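Local coordinates for protein HAT1-interacting factor 1 (Saccharomyces cerevisiae, PDB 4NQ0) that acts as a nuclear chaperone for histones H3 and H4 within the HAT-B acetyltransferase complex and takes part in chromatin assembly and telomere silencing, at residues 163-175 and 295-307. Residues are numbered along the deposited sequence; the frame is centred on the assembly and turned at random.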
loop_
_atom_site.group_PDB
_atom_site.type_symbol
_atom_site.label_atom_id
_atom_site.label_comp_id
_atom_site.label_asym_id
_atom_site.label_seq_id
_atom_site.Cartn_x
_atom_site.Cartn_y
_atom_site.Cartn_z
ATOM N N GLU A 163 -12.403 -7.737 1.726
ATOM C CA GLU A 163 -11.371 -7.053 0.920
ATOM C C GLU A 163 -11.933 -6.236 -0.249
ATOM O O GLU A 163 -11.236 -5.392 -0.803
ATOM C CB GLU A 163 -10.356 -8.060 0.350
ATOM C CG GLU A 163 -8.973 -7.962 0.953
ATOM C CD GLU A 163 -8.860 -8.673 2.289
ATOM O OE1 GLU A 163 -7.788 -9.276 2.529
ATOM O OE2 GLU A 163 -9.834 -8.633 3.086
ATOM N N ARG A 164 -13.162 -6.526 -0.656
ATOM C CA ARG A 164 -13.828 -5.741 -1.689
ATOM C C ARG A 164 -14.382 -4.451 -1.093
ATOM O O ARG A 164 -14.660 -4.382 0.103
ATOM C CB ARG A 164 -14.937 -6.553 -2.361
ATOM C CG ARG A 164 -14.379 -7.577 -3.332
ATOM C CD ARG A 164 -15.452 -8.421 -3.960
ATOM N NE ARG A 164 -16.108 -7.730 -5.065
ATOM C CZ ARG A 164 -17.013 -8.292 -5.859
ATOM N NH1 ARG A 164 -17.375 -9.562 -5.677
ATOM N NH2 ARG A 164 -17.558 -7.584 -6.842
ATOM N N LEU A 165 -14.513 -3.433 -1.937
ATOM C CA LEU A 165 -15.096 -2.166 -1.527
ATOM C C LEU A 165 -16.562 -2.376 -1.132
ATOM O O LEU A 165 -17.333 -2.991 -1.865
ATOM C CB LEU A 165 -14.993 -1.128 -2.657
ATOM C CG LEU A 165 -15.626 0.256 -2.420
ATOM C CD1 LEU A 165 -14.922 1.050 -1.311
ATOM C CD2 LEU A 165 -15.642 1.050 -3.719
ATOM N N ALA A 166 -16.909 -1.897 0.056
ATOM C CA ALA A 166 -18.291 -1.705 0.451
ATOM C C ALA A 166 -18.635 -0.246 0.158
ATOM O O ALA A 166 -17.860 0.645 0.477
ATOM C CB ALA A 166 -18.465 -2.009 1.930
ATOM N N LEU A 167 -19.793 -0.011 -0.449
ATOM C CA LEU A 167 -20.270 1.344 -0.737
ATOM C C LEU A 167 -20.127 2.299 0.445
ATOM O O LEU A 167 -19.711 3.444 0.267
ATOM C CB LEU A 167 -21.735 1.300 -1.183
ATOM C CG LEU A 167 -22.007 1.317 -2.686
ATOM C CD1 LEU A 167 -20.853 0.745 -3.497
ATOM C CD2 LEU A 167 -23.289 0.597 -3.014
ATOM N N HIS A 168 -20.454 1.822 1.647
ATOM C CA HIS A 168 -20.426 2.666 2.839
ATOM C C HIS A 168 -19.024 3.155 3.181
ATOM O O HIS A 168 -18.875 4.171 3.847
ATOM C CB HIS A 168 -21.066 1.963 4.051
ATOM C CG HIS A 168 -20.369 0.711 4.485
ATOM N ND1 HIS A 168 -20.884 -0.545 4.243
ATOM C CD2 HIS A 168 -19.213 0.518 5.167
ATOM C CE1 HIS A 168 -20.073 -1.459 4.748
ATOM N NE2 HIS A 168 -19.049 -0.841 5.316
ATOM N N GLU A 169 -18.003 2.437 2.716
ATOM C CA GLU A 169 -16.610 2.823 2.962
ATOM C C GLU A 169 -16.223 4.182 2.357
ATOM O O GLU A 169 -15.329 4.870 2.870
ATOM C CB GLU A 169 -15.660 1.724 2.469
ATOM C CG GLU A 169 -15.754 0.498 3.349
ATOM C CD GLU A 169 -14.992 -0.711 2.838
ATOM O OE1 GLU A 169 -14.429 -0.683 1.727
ATOM O OE2 GLU A 169 -14.980 -1.724 3.580
ATOM N N LEU A 170 -16.896 4.558 1.274
ATOM C CA LEU A 170 -16.680 5.858 0.632
ATOM C C LEU A 170 -17.227 7.049 1.443
ATOM O O LEU A 170 -16.809 8.188 1.230
ATOM C CB LEU A 170 -17.322 5.865 -0.754
ATOM C CG LEU A 170 -16.773 4.902 -1.804
ATOM C CD1 LEU A 170 -17.673 4.938 -3.034
ATOM C CD2 LEU A 170 -15.349 5.239 -2.196
ATOM N N ALA A 171 -18.167 6.787 2.345
ATOM C CA ALA A 171 -18.761 7.835 3.177
ATOM C C ALA A 171 -18.050 7.953 4.517
ATOM O O ALA A 171 -18.428 8.780 5.331
ATOM C CB ALA A 171 -20.248 7.568 3.392
ATOM N N ASN A 172 -17.030 7.125 4.737
ATOM C CA ASN A 172 -16.228 7.156 5.956
ATOM C C ASN A 172 -14.936 7.968 5.772
ATOM O O ASN A 172 -14.174 7.730 4.831
ATOM C CB ASN A 172 -15.876 5.727 6.388
ATOM C CG ASN A 172 -14.845 5.697 7.501
ATOM O OD1 ASN A 172 -14.938 6.453 8.461
ATOM N ND2 ASN A 172 -13.844 4.843 7.362
ATOM N N PHE A 173 -14.698 8.918 6.676
ATOM C CA PHE A 173 -13.460 9.710 6.696
ATOM C C PHE A 173 -12.757 9.647 8.047
ATOM O O PHE A 173 -11.887 10.468 8.341
ATOM C CB PHE A 173 -13.755 11.165 6.336
ATOM C CG PHE A 173 -14.527 11.321 5.062
ATOM C CD1 PHE A 173 -13.911 11.112 3.840
ATOM C CD2 PHE A 173 -15.868 11.661 5.085
ATOM C CE1 PHE A 173 -14.619 11.244 2.654
ATOM C CE2 PHE A 173 -16.586 11.807 3.901
ATOM C CZ PHE A 173 -15.955 11.597 2.682
ATOM N N SER A 174 -13.119 8.656 8.856
ATOM C CA SER A 174 -12.504 8.470 10.160
ATOM C C SER A 174 -11.092 7.894 10.051
ATOM O O SER A 174 -10.744 7.284 9.045
ATOM C CB SER A 174 -13.351 7.537 11.026
ATOM O OG SER A 174 -14.628 8.094 11.253
ATOM N N PRO A 175 -10.275 8.103 11.097
ATOM C CA PRO A 175 -9.013 7.394 11.254
ATOM C C PRO A 175 -9.209 5.896 11.506
ATOM O O PRO A 175 -10.275 5.471 11.966
ATOM C CB PRO A 175 -8.383 8.057 12.485
ATOM C CG PRO A 175 -8.997 9.405 12.559
ATOM C CD PRO A 175 -10.394 9.228 12.047
ATOM N N GLN A 295 -19.401 -0.903 -10.476
ATOM C CA GLN A 295 -20.466 -1.222 -9.522
ATOM C C GLN A 295 -20.714 -0.205 -8.396
ATOM O O GLN A 295 -21.512 -0.468 -7.499
ATOM C CB GLN A 295 -20.247 -2.638 -8.955
ATOM C CG GLN A 295 -21.131 -3.702 -9.641
ATOM C CD GLN A 295 -21.244 -3.512 -11.157
ATOM O OE1 GLN A 295 -20.236 -3.448 -11.863
ATOM N NE2 GLN A 295 -22.474 -3.412 -11.655
ATOM N N VAL A 296 -20.044 0.944 -8.439
ATOM C CA VAL A 296 -20.396 2.038 -7.551
ATOM C C VAL A 296 -21.348 2.967 -8.301
ATOM O O VAL A 296 -21.033 3.417 -9.398
ATOM C CB VAL A 296 -19.171 2.820 -7.068
ATOM C CG1 VAL A 296 -19.604 3.918 -6.083
ATOM C CG2 VAL A 296 -18.146 1.874 -6.425
ATOM N N PRO A 297 -22.524 3.253 -7.722
ATOM C CA PRO A 297 -23.451 4.177 -8.376
ATOM C C PRO A 297 -22.816 5.539 -8.614
ATOM O O PRO A 297 -21.993 5.970 -7.808
ATOM C CB PRO A 297 -24.586 4.314 -7.357
ATOM C CG PRO A 297 -24.512 3.106 -6.542
ATOM C CD PRO A 297 -23.070 2.741 -6.458
ATOM N N ALA A 298 -23.209 6.196 -9.700
ATOM C CA ALA A 298 -22.707 7.526 -10.054
ATOM C C ALA A 298 -22.797 8.511 -8.902
ATOM O O ALA A 298 -21.864 9.281 -8.654
ATOM C CB ALA A 298 -23.471 8.076 -11.251
ATOM N N LYS A 299 -23.913 8.485 -8.191
ATOM C CA LYS A 299 -24.119 9.425 -7.094
ATOM C C LYS A 299 -23.016 9.305 -6.039
ATOM O O LYS A 299 -22.494 10.318 -5.577
ATOM C CB LYS A 299 -25.486 9.230 -6.450
ATOM C CG LYS A 299 -25.971 10.451 -5.713
ATOM N N ASP A 300 -22.670 8.071 -5.669
ATOM C CA ASP A 300 -21.589 7.829 -4.708
ATOM C C ASP A 300 -20.233 8.262 -5.269
ATOM O O ASP A 300 -19.411 8.800 -4.535
ATOM C CB ASP A 300 -21.547 6.352 -4.280
ATOM C CG ASP A 300 -22.799 5.924 -3.500
ATOM O OD1 ASP A 300 -23.201 4.744 -3.611
ATOM O OD2 ASP A 300 -23.386 6.766 -2.771
ATOM N N LYS A 301 -19.996 8.030 -6.560
ATOM C CA LYS A 301 -18.764 8.510 -7.174
ATOM C C LYS A 301 -18.662 10.024 -7.021
ATOM O O LYS A 301 -17.641 10.533 -6.555
ATOM C CB LYS A 301 -18.672 8.130 -8.652
ATOM C CG LYS A 301 -18.498 6.658 -8.888
ATOM C CD LYS A 301 -18.078 6.372 -10.307
ATOM C CE LYS A 301 -18.086 4.899 -10.559
ATOM N NZ LYS A 301 -17.486 4.559 -11.852
ATOM N N LEU A 302 -19.732 10.725 -7.391
ATOM C CA LEU A 302 -19.735 12.187 -7.406
ATOM C C LEU A 302 -19.454 12.764 -6.032
ATOM O O LEU A 302 -18.681 13.710 -5.909
ATOM C CB LEU A 302 -21.063 12.742 -7.939
ATOM C CG LEU A 302 -21.264 12.661 -9.457
ATOM C CD1 LEU A 302 -22.680 13.122 -9.868
ATOM C CD2 LEU A 302 -20.187 13.499 -10.152
ATOM N N LYS A 303 -20.069 12.187 -5.002
ATOM C CA LYS A 303 -19.853 12.662 -3.629
ATOM C C LYS A 303 -18.394 12.536 -3.204
ATOM O O LYS A 303 -17.871 13.423 -2.540
ATOM C CB LYS A 303 -20.733 11.909 -2.635
ATOM C CG LYS A 303 -22.216 12.177 -2.805
ATOM C CD LYS A 303 -23.086 11.475 -1.746
ATOM C CE LYS A 303 -24.566 11.558 -2.161
ATOM N NZ LYS A 303 -25.532 10.988 -1.165
ATOM N N ARG A 304 -17.744 11.432 -3.580
ATOM C CA ARG A 304 -16.330 11.230 -3.218
ATOM C C ARG A 304 -15.425 12.149 -4.030
ATOM O O ARG A 304 -14.477 12.723 -3.487
ATOM C CB ARG A 304 -15.887 9.773 -3.405
ATOM C CG ARG A 304 -14.502 9.471 -2.833
ATOM C CD ARG A 304 -14.567 9.277 -1.324
ATOM N NE ARG A 304 -13.251 9.321 -0.674
ATOM C CZ ARG A 304 -12.998 8.954 0.582
ATOM N NH1 ARG A 304 -13.956 8.447 1.360
ATOM N NH2 ARG A 304 -11.756 9.073 1.065
ATOM N N PHE A 305 -15.699 12.281 -5.326
ATOM C CA PHE A 305 -14.925 13.197 -6.153
ATOM C C PHE A 305 -14.980 14.632 -5.607
ATOM O O PHE A 305 -13.958 15.308 -5.530
ATOM C CB PHE A 305 -15.413 13.208 -7.605
ATOM C CG PHE A 305 -15.239 11.906 -8.337
ATOM C CD1 PHE A 305 -14.214 11.038 -8.029
ATOM C CD2 PHE A 305 -16.091 11.577 -9.378
ATOM C CE1 PHE A 305 -14.060 9.863 -8.702
ATOM C CE2 PHE A 305 -15.943 10.397 -10.064
ATOM C CZ PHE A 305 -14.918 9.532 -9.732
ATOM N N LYS A 306 -16.167 15.093 -5.232
ATOM C CA LYS A 306 -16.319 16.462 -4.750
ATOM C C LYS A 306 -15.629 16.664 -3.410
ATOM O O LYS A 306 -15.098 17.734 -3.131
ATOM C CB LYS A 306 -17.797 16.829 -4.637
ATOM C CG LYS A 306 -18.439 17.081 -5.989
ATOM C CD LYS A 306 -19.954 17.126 -5.877
ATOM C CE LYS A 306 -20.598 17.430 -7.218
ATOM N NZ LYS A 306 -22.068 17.190 -7.181
ATOM N N HIS A 307 -15.659 15.634 -2.579
ATOM C CA HIS A 307 -14.920 15.654 -1.332
ATOM C C HIS A 307 -13.416 15.843 -1.591
ATOM O O HIS A 307 -12.760 16.639 -0.934
ATOM C CB HIS A 307 -15.177 14.355 -0.567
ATOM C CG HIS A 307 -14.183 14.084 0.513
ATOM N ND1 HIS A 307 -14.271 14.651 1.766
ATOM C CD2 HIS A 307 -13.067 13.316 0.521
ATOM C CE1 HIS A 307 -13.253 14.238 2.503
ATOM N NE2 HIS A 307 -12.512 13.424 1.772
HETATM O O HOH W 1 -11.822 8.206 3.656
#
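The Phe-173 ring lies over one face of the His-307 imidazole in an offset stack. The centroids are 3.9 Å apart and the planes 26° apart. CE1 of Phe-173 sits above the imidazole centre, while His-307 CE1 lies over one face of the Phe-173 ring, towards its rim. Phe-173 CE1 also lies over one face of the Arg-304 guanidinium, towards its rim. At the guanidinium edge are Leu-170 O and Asn-172 O. Arg-304 NH1 donates to Leu-170 O at 2.9 Å, from above the carbonyl plane. Water 1 accepts from Arg-304 NH2 and donates to Asn-172 O. A bend at chi2 (79°) helps bring the guanidinium to the Leu-170 carbonyl and the Phe-173 ring.

Beyond the polar end, Leu-170 CD1 meets Val-296 CG1 at 3.8 Å. Leu-165 CD2 reaches Val-296 CG2, also at 3.8 Å. Leu-167 CD2 packs against Pro-297 CD, 4.1 Å away.

The contact lays the loop between helices 61-77 and 202-218 against the start of helix 298-316, in predicted TPR 3. It joins histone-interaction regions 80-199 and 248-332. Glu-283 of helix 273-290 binds both Arg-304 NH2, as a salt bridge, and His-307 NE2. A leucine in place of Arg-304 would probably leave Leu-170 O without this donor and Glu-283 without its salt-bridge partner. Leu-260 and Leu-263 of helix 252-266 touch Arg-304.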